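Carboxyl esterase NP (PDB 4CCW) hydrolyses carboxylic esters to an alcohol and a carboxylate, as a carboxylesterase of the alpha/beta hydrolase superfamily from Bacillus subtilis. Local coordinates at residues A[101-104]-A[105-108]; A[17-20]-A[21-25]; A[251-254]-A[255-259]; A[283-286]-A[287-291]. All coordinates share one frame; numbering follows the deposited sequence.

Interaction 1 (A[101-104]-A[105-108])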
loop_
_atom_site.group_PDB
_atom_site.type_symbol
_atom_site.label_atom_id
_atom_site.label_comp_id
_atom_site.label_asym_id
_atom_site.label_seq_id
_atom_site.Cartn_x
_atom_site.Cartn_y
_atom_site.Cartn_z
ATOM N N SER A 101 -5.437 6.099 17.341
ATOM C CA SER A 101 -6.052 7.410 17.091
ATOM C C SER A 101 -6.090 7.801 15.615
ATOM O O SER A 101 -6.992 8.524 15.191
ATOM C CB SER A 101 -5.360 8.509 17.892
ATOM O OG SER A 101 -6.145 9.692 17.866
ATOM N N GLY A 102 -5.094 7.341 14.859
ATOM C CA GLY A 102 -5.018 7.584 13.416
ATOM C C GLY A 102 -4.178 8.776 12.991
ATOM O O GLY A 102 -4.234 9.198 11.825
ATOM N N THR A 103 -3.399 9.345 13.913
ATOM C CA THR A 103 -2.544 10.469 13.522
ATOM C C THR A 103 -1.391 9.976 12.674
ATOM O O THR A 103 -1.061 8.787 12.680
ATOM C CB THR A 103 -1.972 11.262 14.709
ATOM O OG1 THR A 103 -0.995 10.475 15.403
ATOM C CG2 THR A 103 -3.077 11.708 15.651
ATOM N N ARG A 104 -0.768 10.906 11.958
ATOM C CA ARG A 104 0.382 10.573 11.144
ATOM C C ARG A 104 1.573 10.189 12.035
ATOM O O ARG A 104 2.384 9.352 11.669
ATOM C CB ARG A 104 0.715 11.742 10.224
ATOM C CG ARG A 104 -0.436 12.057 9.269
ATOM C CD ARG A 104 0.010 12.965 8.129
ATOM N NE ARG A 104 0.295 14.330 8.567
ATOM C CZ ARG A 104 -0.637 15.257 8.797
ATOM N NH1 ARG A 104 -1.943 14.974 8.648
ATOM N NH2 ARG A 104 -0.262 16.469 9.191
ATOM N N THR A 105 1.655 10.787 13.209
ATOM C CA THR A 105 2.679 10.392 14.180
ATOM C C THR A 105 2.491 8.928 14.610
ATOM O O THR A 105 3.439 8.140 14.585
ATOM C CB THR A 105 2.683 11.336 15.394
ATOM O OG1 THR A 105 3.034 12.655 14.954
ATOM C CG2 THR A 105 3.696 10.883 16.438
ATOM N N ASP A 106 1.258 8.569 14.975
ATOM C CA ASP A 106 0.921 7.201 15.386
ATOM C C ASP A 106 1.309 6.186 14.322
ATOM O O ASP A 106 1.958 5.190 14.623
ATOM C CB ASP A 106 -0.579 7.072 15.688
ATOM C CG ASP A 106 -0.984 7.746 16.992
ATOM O OD1 ASP A 106 -0.135 7.908 17.891
ATOM O OD2 ASP A 106 -2.167 8.120 17.116
ATOM N N TYR A 107 0.911 6.444 13.076
ATOM C CA TYR A 107 1.222 5.530 11.988
ATOM C C TYR A 107 2.728 5.343 11.746
ATOM O O TYR A 107 3.169 4.230 11.487
ATOM C CB TYR A 107 0.494 5.955 10.706
ATOM C CG TYR A 107 -1.009 5.662 10.697
ATOM C CD1 TYR A 107 -1.498 4.366 10.896
ATOM C CD2 TYR A 107 -1.935 6.678 10.437
ATOM C CE1 TYR A 107 -2.870 4.099 10.855
ATOM C CE2 TYR A 107 -3.302 6.423 10.394
ATOM C CZ TYR A 107 -3.766 5.137 10.599
ATOM O OH TYR A 107 -5.130 4.894 10.554
ATOM N N ALA A 108 3.516 6.416 11.826
ATOM C CA ALA A 108 4.971 6.280 11.695
ATOM C C ALA A 108 5.570 5.451 12.842
ATOM O O ALA A 108 6.461 4.628 12.615
ATOM C CB ALA A 108 5.652 7.637 11.597
#

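Interaction 2 (A[17-20]-A[21-25])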
loop_
_atom_site.group_PDB
_atom_site.type_symbol
_atom_site.label_atom_id
_atom_site.label_comp_id
_atom_site.label_asym_id
_atom_site.label_seq_id
_atom_site.Cartn_x
_atom_site.Cartn_y
_atom_site.Cartn_z
ATOM N N TYR A 17 -14.128 -13.162 5.371
ATOM C CA TYR A 17 -13.022 -12.354 4.853
ATOM C C TYR A 17 -11.692 -13.069 5.058
ATOM O O TYR A 17 -10.908 -13.205 4.111
ATOM C CB TYR A 17 -12.969 -10.952 5.463
ATOM C CG TYR A 17 -11.748 -10.213 4.958
ATOM C CD1 TYR A 17 -11.674 -9.779 3.630
ATOM C CD2 TYR A 17 -10.634 -10.029 5.778
ATOM C CE1 TYR A 17 -10.540 -9.133 3.148
ATOM C CE2 TYR A 17 -9.499 -9.376 5.303
ATOM C CZ TYR A 17 -9.456 -8.944 3.992
ATOM O OH TYR A 17 -8.332 -8.308 3.529
ATOM N N TYR A 18 -11.449 -13.541 6.280
ATOM C CA TYR A 18 -10.245 -14.316 6.575
ATOM C C TYR A 18 -10.047 -15.516 5.653
ATOM O O TYR A 18 -8.929 -15.789 5.216
ATOM C CB TYR A 18 -10.221 -14.757 8.042
ATOM C CG TYR A 18 -9.593 -13.753 8.976
ATOM C CD1 TYR A 18 -10.079 -12.446 9.059
ATOM C CD2 TYR A 18 -8.516 -14.108 9.789
ATOM C CE1 TYR A 18 -9.506 -11.521 9.923
ATOM C CE2 TYR A 18 -7.942 -13.194 10.651
ATOM C CZ TYR A 18 -8.441 -11.903 10.711
ATOM O OH TYR A 18 -7.873 -10.993 11.564
ATOM N N GLN A 19 -11.124 -16.254 5.381
ATOM C CA GLN A 19 -11.056 -17.379 4.453
ATOM C C GLN A 19 -10.642 -16.934 3.038
ATOM O O GLN A 19 -9.780 -17.563 2.415
ATOM C CB GLN A 19 -12.393 -18.136 4.416
ATOM C CG GLN A 19 -12.394 -19.369 3.521
ATOM C CD GLN A 19 -11.319 -20.382 3.894
ATOM O OE1 GLN A 19 -10.934 -20.504 5.058
ATOM N NE2 GLN A 19 -10.835 -21.123 2.900
ATOM N N THR A 20 -11.252 -15.861 2.541
ATOM C CA THR A 20 -10.913 -15.332 1.211
ATOM C C THR A 20 -9.469 -14.828 1.133
ATOM O O THR A 20 -8.821 -14.946 0.096
ATOM C CB THR A 20 -11.883 -14.214 0.724
ATOM O OG1 THR A 20 -11.818 -13.076 1.598
ATOM C CG2 THR A 20 -13.328 -14.732 0.608
ATOM N N TYR A 21 -8.984 -14.256 2.232
ATOM C CA TYR A 21 -7.600 -13.778 2.331
ATOM C C TYR A 21 -6.655 -14.970 2.167
ATOM O O TYR A 21 -5.678 -14.905 1.406
ATOM C CB TYR A 21 -7.402 -13.105 3.695
ATOM C CG TYR A 21 -6.070 -12.422 3.911
ATOM C CD1 TYR A 21 -4.880 -13.159 3.981
ATOM C CD2 TYR A 21 -6.008 -11.048 4.094
ATOM C CE1 TYR A 21 -3.662 -12.522 4.200
ATOM C CE2 TYR A 21 -4.808 -10.406 4.319
ATOM C CZ TYR A 21 -3.641 -11.145 4.366
ATOM O OH TYR A 21 -2.460 -10.492 4.581
ATOM N N ASN A 22 -6.957 -16.059 2.865
ATOM C CA ASN A 22 -6.152 -17.276 2.795
ATOM C C ASN A 22 -6.163 -17.883 1.398
ATOM O O ASN A 22 -5.144 -18.388 0.929
ATOM C CB ASN A 22 -6.620 -18.293 3.845
ATOM C CG ASN A 22 -6.287 -17.855 5.263
ATOM O OD1 ASN A 22 -5.492 -16.934 5.469
ATOM N ND2 ASN A 22 -6.898 -18.497 6.243
ATOM N N GLU A 23 -7.313 -17.815 0.733
ATOM C CA GLU A 23 -7.428 -18.327 -0.627
ATOM C C GLU A 23 -6.644 -17.487 -1.642
ATOM O O GLU A 23 -6.069 -18.031 -2.578
ATOM C CB GLU A 23 -8.893 -18.499 -1.021
ATOM C CG GLU A 23 -9.554 -19.592 -0.194
ATOM C CD GLU A 23 -10.966 -19.916 -0.618
ATOM O OE1 GLU A 23 -11.409 -19.425 -1.673
ATOM O OE2 GLU A 23 -11.638 -20.674 0.113
ATOM N N SER A 24 -6.604 -16.171 -1.436
ATOM C CA SER A 24 -5.756 -15.294 -2.261
ATOM C C SER A 24 -4.261 -15.590 -2.103
ATOM O O SER A 24 -3.491 -15.390 -3.037
ATOM C CB SER A 24 -6.013 -13.826 -1.948
ATOM O OG SER A 24 -7.277 -13.408 -2.431
ATOM N N LEU A 25 -3.851 -16.057 -0.926
ATOM C CA LEU A 25 -2.443 -16.396 -0.703
ATOM C C LEU A 25 -1.954 -17.586 -1.534
ATOM O O LEU A 25 -0.755 -17.782 -1.687
ATOM C CB LEU A 25 -2.143 -16.620 0.781
ATOM C CG LEU A 25 -1.831 -15.398 1.644
ATOM C CD1 LEU A 25 -1.114 -15.850 2.906
ATOM C CD2 LEU A 25 -0.977 -14.376 0.900
#

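Interaction 3 (A[251-254]-A[255-259])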
loop_
_atom_site.group_PDB
_atom_site.type_symbol
_atom_site.label_atom_id
_atom_site.label_comp_id
_atom_site.label_asym_id
_atom_site.label_seq_id
_atom_site.Cartn_x
_atom_site.Cartn_y
_atom_site.Cartn_z
ATOM N N SER A 251 -0.232 16.247 -13.269
ATOM C CA SER A 251 -0.196 17.270 -12.234
ATOM C C SER A 251 0.569 16.754 -11.004
ATOM O O SER A 251 1.325 17.503 -10.406
ATOM C CB SER A 251 -1.611 17.692 -11.833
ATOM O OG SER A 251 -2.381 17.986 -12.993
ATOM N N ALA A 252 0.348 15.492 -10.618
ATOM C CA ALA A 252 1.057 14.888 -9.484
ATOM C C ALA A 252 2.565 14.836 -9.712
ATOM O O ALA A 252 3.346 15.189 -8.821
ATOM C CB ALA A 252 0.525 13.487 -9.193
ATOM N N LEU A 253 2.964 14.379 -10.901
ATOM C CA LEU A 253 4.382 14.317 -11.262
ATOM C C LEU A 253 4.991 15.721 -11.198
ATOM O O LEU A 253 6.118 15.894 -10.719
ATOM C CB LEU A 253 4.571 13.702 -12.655
ATOM C CG LEU A 253 6.031 13.596 -13.154
ATOM C CD1 LEU A 253 6.219 12.361 -14.019
ATOM C CD2 LEU A 253 6.396 14.841 -13.934
ATOM N N HIS A 254 4.254 16.713 -11.690
ATOM C CA HIS A 254 4.761 18.086 -11.721
ATOM C C HIS A 254 5.071 18.547 -10.327
ATOM O O HIS A 254 6.183 19.007 -10.058
ATOM C CB HIS A 254 3.777 19.038 -12.411
ATOM C CG HIS A 254 4.106 20.493 -12.191
ATOM N ND1 HIS A 254 3.593 21.196 -11.175
ATOM C CD2 HIS A 254 4.964 21.347 -12.868
ATOM C CE1 HIS A 254 4.082 22.452 -11.203
ATOM N NE2 HIS A 254 4.923 22.542 -12.233
ATOM N N ARG A 255 4.125 18.382 -9.398
ATOM C CA ARG A 255 4.369 18.880 -8.047
ATOM C C ARG A 255 5.519 18.115 -7.364
ATOM O O ARG A 255 6.419 18.728 -6.780
ATOM C CB ARG A 255 3.082 18.857 -7.183
ATOM C CG ARG A 255 3.332 19.461 -5.801
ATOM C CD ARG A 255 2.076 19.936 -5.091
ATOM N NE ARG A 255 2.493 20.626 -3.863
ATOM C CZ ARG A 255 2.515 20.086 -2.638
ATOM N NH1 ARG A 255 2.089 18.837 -2.415
ATOM N NH2 ARG A 255 2.933 20.818 -1.616
ATOM N N ALA A 256 5.510 16.785 -7.476
ATOM C CA ALA A 256 6.542 15.962 -6.860
ATOM C C ALA A 256 7.940 16.361 -7.364
ATOM O O ALA A 256 8.885 16.558 -6.579
ATOM C CB ALA A 256 6.257 14.487 -7.142
ATOM N N SER A 257 8.047 16.502 -8.683
ATOM C CA SER A 257 9.318 16.829 -9.329
ATOM C C SER A 257 9.786 18.238 -9.018
ATOM O O SER A 257 10.976 18.495 -9.075
ATOM C CB SER A 257 9.217 16.650 -10.843
ATOM O OG SER A 257 8.878 15.312 -11.171
ATOM N N SER A 258 8.840 19.132 -8.705
ATOM C CA SER A 258 9.155 20.535 -8.386
ATOM C C SER A 258 9.850 20.703 -7.024
ATOM O O SER A 258 10.653 21.626 -6.853
ATOM C CB SER A 258 7.886 21.406 -8.449
ATOM O OG SER A 258 7.435 21.528 -9.814
ATOM N N PHE A 259 9.538 19.825 -6.071
ATOM C CA PHE A 259 10.003 19.991 -4.682
ATOM C C PHE A 259 10.901 18.887 -4.100
ATOM O O PHE A 259 11.777 19.177 -3.262
ATOM C CB PHE A 259 8.794 20.179 -3.753
ATOM C CG PHE A 259 7.967 21.393 -4.067
ATOM C CD1 PHE A 259 8.373 22.650 -3.651
ATOM C CD2 PHE A 259 6.771 21.275 -4.779
ATOM C CE1 PHE A 259 7.622 23.773 -3.945
ATOM C CE2 PHE A 259 6.024 22.397 -5.090
ATOM C CZ PHE A 259 6.448 23.646 -4.675
#

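Interaction 4 (A[283-286]-A[287-291])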
loop_
_atom_site.group_PDB
_atom_site.type_symbol
_atom_site.label_atom_id
_atom_site.label_comp_id
_atom_site.label_asym_id
_atom_site.label_seq_id
_atom_site.Cartn_x
_atom_site.Cartn_y
_atom_site.Cartn_z
ATOM N N VAL A 283 6.742 -2.833 -14.251
ATOM C CA VAL A 283 6.868 -2.278 -12.898
ATOM C C VAL A 283 7.890 -3.051 -12.060
ATOM O O VAL A 283 8.721 -2.446 -11.354
ATOM C CB VAL A 283 5.497 -2.194 -12.209
ATOM C CG1 VAL A 283 5.652 -1.803 -10.746
ATOM C CG2 VAL A 283 4.623 -1.176 -12.938
ATOM N N ASN A 284 7.844 -4.380 -12.158
ATOM C CA ASN A 284 8.810 -5.232 -11.471
ATOM C C ASN A 284 10.256 -4.845 -11.779
ATOM O O ASN A 284 11.024 -4.609 -10.861
ATOM C CB ASN A 284 8.608 -6.712 -11.823
ATOM C CG ASN A 284 7.339 -7.288 -11.224
ATOM O OD1 ASN A 284 6.634 -6.617 -10.476
ATOM N ND2 ASN A 284 7.044 -8.544 -11.557
ATOM N N GLU A 285 10.606 -4.783 -13.069
ATOM C CA GLU A 285 11.974 -4.446 -13.508
ATOM C C GLU A 285 12.355 -3.014 -13.146
ATOM O O GLU A 285 13.495 -2.748 -12.734
ATOM C CB GLU A 285 12.135 -4.647 -15.025
ATOM C CG GLU A 285 13.548 -4.401 -15.558
ATOM C CD GLU A 285 13.906 -2.927 -15.773
ATOM O OE1 GLU A 285 13.004 -2.091 -15.975
ATOM O OE2 GLU A 285 15.119 -2.601 -15.764
ATOM N N ARG A 286 11.407 -2.097 -13.321
ATOM C CA ARG A 286 11.658 -0.676 -13.096
ATOM C C ARG A 286 12.049 -0.424 -11.645
ATOM O O ARG A 286 12.991 0.302 -11.376
ATOM C CB ARG A 286 10.432 0.166 -13.482
ATOM C CG ARG A 286 10.600 1.668 -13.258
ATOM C CD ARG A 286 11.669 2.241 -14.171
ATOM N NE ARG A 286 12.076 3.625 -13.886
ATOM C CZ ARG A 286 13.170 3.975 -13.201
ATOM N NH1 ARG A 286 13.973 3.050 -12.681
ATOM N NH2 ARG A 286 13.466 5.262 -13.030
ATOM N N VAL A 287 11.306 -1.021 -10.721
ATOM C CA VAL A 287 11.593 -0.878 -9.295
ATOM C C VAL A 287 12.939 -1.507 -8.950
ATOM O O VAL A 287 13.754 -0.913 -8.230
ATOM C CB VAL A 287 10.467 -1.478 -8.428
ATOM C CG1 VAL A 287 10.927 -1.620 -6.981
ATOM C CG2 VAL A 287 9.209 -0.623 -8.510
ATOM N N MET A 288 13.190 -2.701 -9.481
ATOM C CA MET A 288 14.470 -3.356 -9.249
ATOM C C MET A 288 15.647 -2.517 -9.725
ATOM O O MET A 288 16.647 -2.385 -9.020
ATOM C CB MET A 288 14.518 -4.725 -9.909
ATOM C CG MET A 288 15.201 -5.734 -9.015
ATOM S SD MET A 288 13.986 -6.354 -7.839
ATOM C CE MET A 288 13.429 -7.719 -8.852
ATOM N N ARG A 289 15.507 -1.947 -10.918
ATOM C CA ARG A 289 16.555 -1.132 -11.525
ATOM C C ARG A 289 16.880 0.061 -10.637
ATOM O O ARG A 289 18.054 0.399 -10.449
ATOM C CB ARG A 289 16.103 -0.654 -12.905
ATOM C CG ARG A 289 17.186 -0.024 -13.761
ATOM C CD ARG A 289 16.656 0.183 -15.173
ATOM N NE ARG A 289 15.922 1.442 -15.322
ATOM C CZ ARG A 289 14.816 1.602 -16.048
ATOM N NH1 ARG A 289 14.254 0.578 -16.674
ATOM N NH2 ARG A 289 14.249 2.798 -16.127
ATOM N N PHE A 290 15.832 0.679 -10.088
ATOM C CA PHE A 290 15.976 1.804 -9.176
ATOM C C PHE A 290 16.725 1.438 -7.892
ATOM O O PHE A 290 17.599 2.184 -7.447
ATOM C CB PHE A 290 14.605 2.396 -8.839
ATOM C CG PHE A 290 14.660 3.501 -7.824
ATOM C CD1 PHE A 290 15.106 4.768 -8.184
ATOM C CD2 PHE A 290 14.272 3.275 -6.509
ATOM C CE1 PHE A 290 15.166 5.793 -7.250
ATOM C CE2 PHE A 290 14.338 4.299 -5.569
ATOM C CZ PHE A 290 14.784 5.555 -5.941
ATOM N N PHE A 291 16.372 0.296 -7.304
ATOM C CA PHE A 291 17.002 -0.161 -6.066
ATOM C C PHE A 291 18.469 -0.577 -6.273
ATOM O O PHE A 291 19.279 -0.467 -5.358
ATOM C CB PHE A 291 16.228 -1.330 -5.454
ATOM C CG PHE A 291 14.912 -0.953 -4.834
ATOM C CD1 PHE A 291 14.638 0.362 -4.455
ATOM C CD2 PHE A 291 13.948 -1.928 -4.593
ATOM C CE1 PHE A 291 13.427 0.697 -3.872
ATOM C CE2 PHE A 291 12.732 -1.597 -4.014
ATOM C CZ PHE A 291 12.469 -0.284 -3.654
#

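Interaction 1 (A[101-104]-A[105-108])
Thr105 sets its CB 3.8 Å from OG1 of Thr103, beside the first turn of the helix, while its own OG1 bonds weakly to Arg141 of helix 130-141. At Asp106 the backbone N donates to Thr103 OG1 over 3.0 Å with an N-H...O angle of 166°. Chi1 of 70° places that hydroxyl between the backbone N and the carbonyl carbon of Thr103, where it meets the amide. The Asp106 side chain crosses that of Thr103 obliquely, and Asp106 OD2 also lies 3.3 Å from Ser101 CB. Thr103 is thus the N-cap, the last residue before helix 104-118 of the alpha/beta hydrolase fold, in the loop that follows strand 96-97. Tyr107 N closes the first turn on Thr103 O at 3.1 Å. Tyr107 CE2 comes 3.3 Å from Gly102 O, which approaches the ring obliquely, and the ring also meets His134 edge-to-face and the ring of Phe220. Were the ring cut back to alanine, Phe220 and His134 would probably lose their aromatic partner and a gap open beside Gly102. Ala108 N donates to Arg104 O at 3.2 Å, an oxygen that Asn137 ND2 also reaches, and the methyl of Ala108 touches Asn137 and Arg141.

Interaction 2 (A[17-20]-A[21-25])
Tyr21 buries the most surface here, and its ring receives the hydroxyl end of Tyr17, one turn earlier. Tyr17 OH lies at the edge of the Tyr21 ring, in its plane, 3.6 Å from Tyr21 CD2, and Tyr17 CZ is 4.0 Å from that same carbon. In both tyrosines CG is anti to the backbone N, which sends the two rings off the same side of the helix. Their phenol oxygens have separate partners: Tyr17 OH bonds to Gln199 NE2 and Tyr21 OH to Asp87. A phenylalanine replacing Tyr17 would probably leave Gln199 NE2 without this acceptor and take away the oxygen that meets the Tyr21 edge.

Thr20 is second in buried surface. Its OG1 turns back to donate to Tyr17 O at 2.7 Å, and Tyr21 N reaches this oxygen at 2.9 Å, so two donors hold one carbonyl. The OG1 bond arrives at a C=O...O angle of 120°, whereas the amide comes nearly along the C=O axis (164°). The hydroxyl thus reaches back three residues to a carbonyl that already takes the i+4 amide, as a threonine within a helix can. Here the helix is 12-24, which packs its Thr20 and Ser24 side against helix 194-205 and its Tyr21 side against strand 42-49.

On the exposed side, Gln19 bends at chi2 and extends NE2 to Glu23 OE2, 2.9 Å away, in an almost straight bond. The carboxylate oxygen lies in the Gln19 amide plane and is approached on its anti side, with the two planes 77° apart.

Interaction 3 (A[251-254]-A[255-259])
His254 lays its ring over the hydroxyl of Ser258, one turn further along the helix. His254 CB stands 3.1 Å from Arg255 N, the next amide in the chain. CG is anti to the backbone N (chi1 167°), and the second torsion turns the ring so that one face is presented to Ser258. Passing round the ring, ND1 remains near the backbone of Arg255, while CD2, CE1 and NE2 approach the serine hydroxyl. Ser258 OG sits 3.6 Å above the plane of the His254 ring, displaced toward the rim, with NE2 among its nearest ring atoms.

That hydroxyl is held in place by a bond of its own: Ser258 OG donates to His254 O at 2.8 Å. Ser258 N reaches the same oxygen at 3.0 Å, its N-H...O angle falling to 135°. The two donors come from opposite faces of the carbonyl plane, and OG stands 41° out of it. Helix 249-259, the link of the beta-alpha-beta unit between strands 236-241 and 263-268, repeats the arrangement one residue earlier. There Ser257 N and Ser257 OG both donate to Leu253 O, each over 2.9 Å and again from opposite faces.

Leu253 CD2 approaches Ser257 OG to 3.7 Å, and its side chain also packs on Leu240, Ala265 and Val267 of the two strands. Ala256 sets its CB 3.4 Å from Ala252 O and touches Leu238 and Ile263. The Arg255 chain, extended from CG to NE, reaches a salt bridge with Asp226, and its guanidinium also donates to the carbonyls of Phe158 and Phe224.

Interaction 4 (A[283-286]-A[287-291])
Glu285 O accepts from Arg289 N at 2.8 Å, the shortest backbone bond across this turn, with an N-H...O angle of 158°. The side chains of the same pair are joined as well: Glu285 OE1 and Arg289 NH1 form a salt bridge at 3.0 Å, and a weak bond of 3.4 Å runs from Arg289 NH1 to Glu285 OE2. Carboxylate and guanidinium planes stand 37° apart, so the two groups do not lie flat together. Glu285 bends at chi2, which brings Glu285 OE2 to 3.2 Å from Arg289 CD.

Arg289 NH2 lies over one face of the Arg286 guanidinium, 3.2 Å from Arg286 NE, the two planes being only 12° apart. The closeness of the two positive groups is probably eased by nearby acids: Arg289 has Glu285, and Arg286 has two, Glu266 at NE and Glu264 at NH2. These last belong to strand 263-268, so Arg286 ties helix 280-291, the C-terminal helix of the alpha/beta hydrolase fold, to the central sheet. Next to Arg286 comes Phe290, whose N bonds to Arg286 O at 3.1 Å; Phe290 CB is 3.9 Å from Arg286 NH1, and its ring packs on Leu237 and Ser148.

The apolar contact is between two valines. Val283 CG1 meets Val287 CG2 at 4.4 Å, and Val287 continues onto Leu237, Ile126 and Trp77.

In the fold
The four contacts come in series along the chain in the order 2, 1, 3, 4, each within or at the start of a helix packed around the mixed sheet of one alpha/beta hydrolase fold. Interactions 2 and 3 are the most distant pair, their centres 37 Å apart on opposite sides of the chain's centre. Interactions 3 and 4 are nearest, with centres 21 Å apart and closest atoms about 10 Å apart. Their helices, 249-259 and 280-291, both meet strand 236-241, and helix 280-291 reaches strand 263-268 through Arg286. Interactions 1 and 4 also flank the chain's centre, their centres about 29 Å apart. Each contact is local to its own helix, and the shared sheet sets those helices in place.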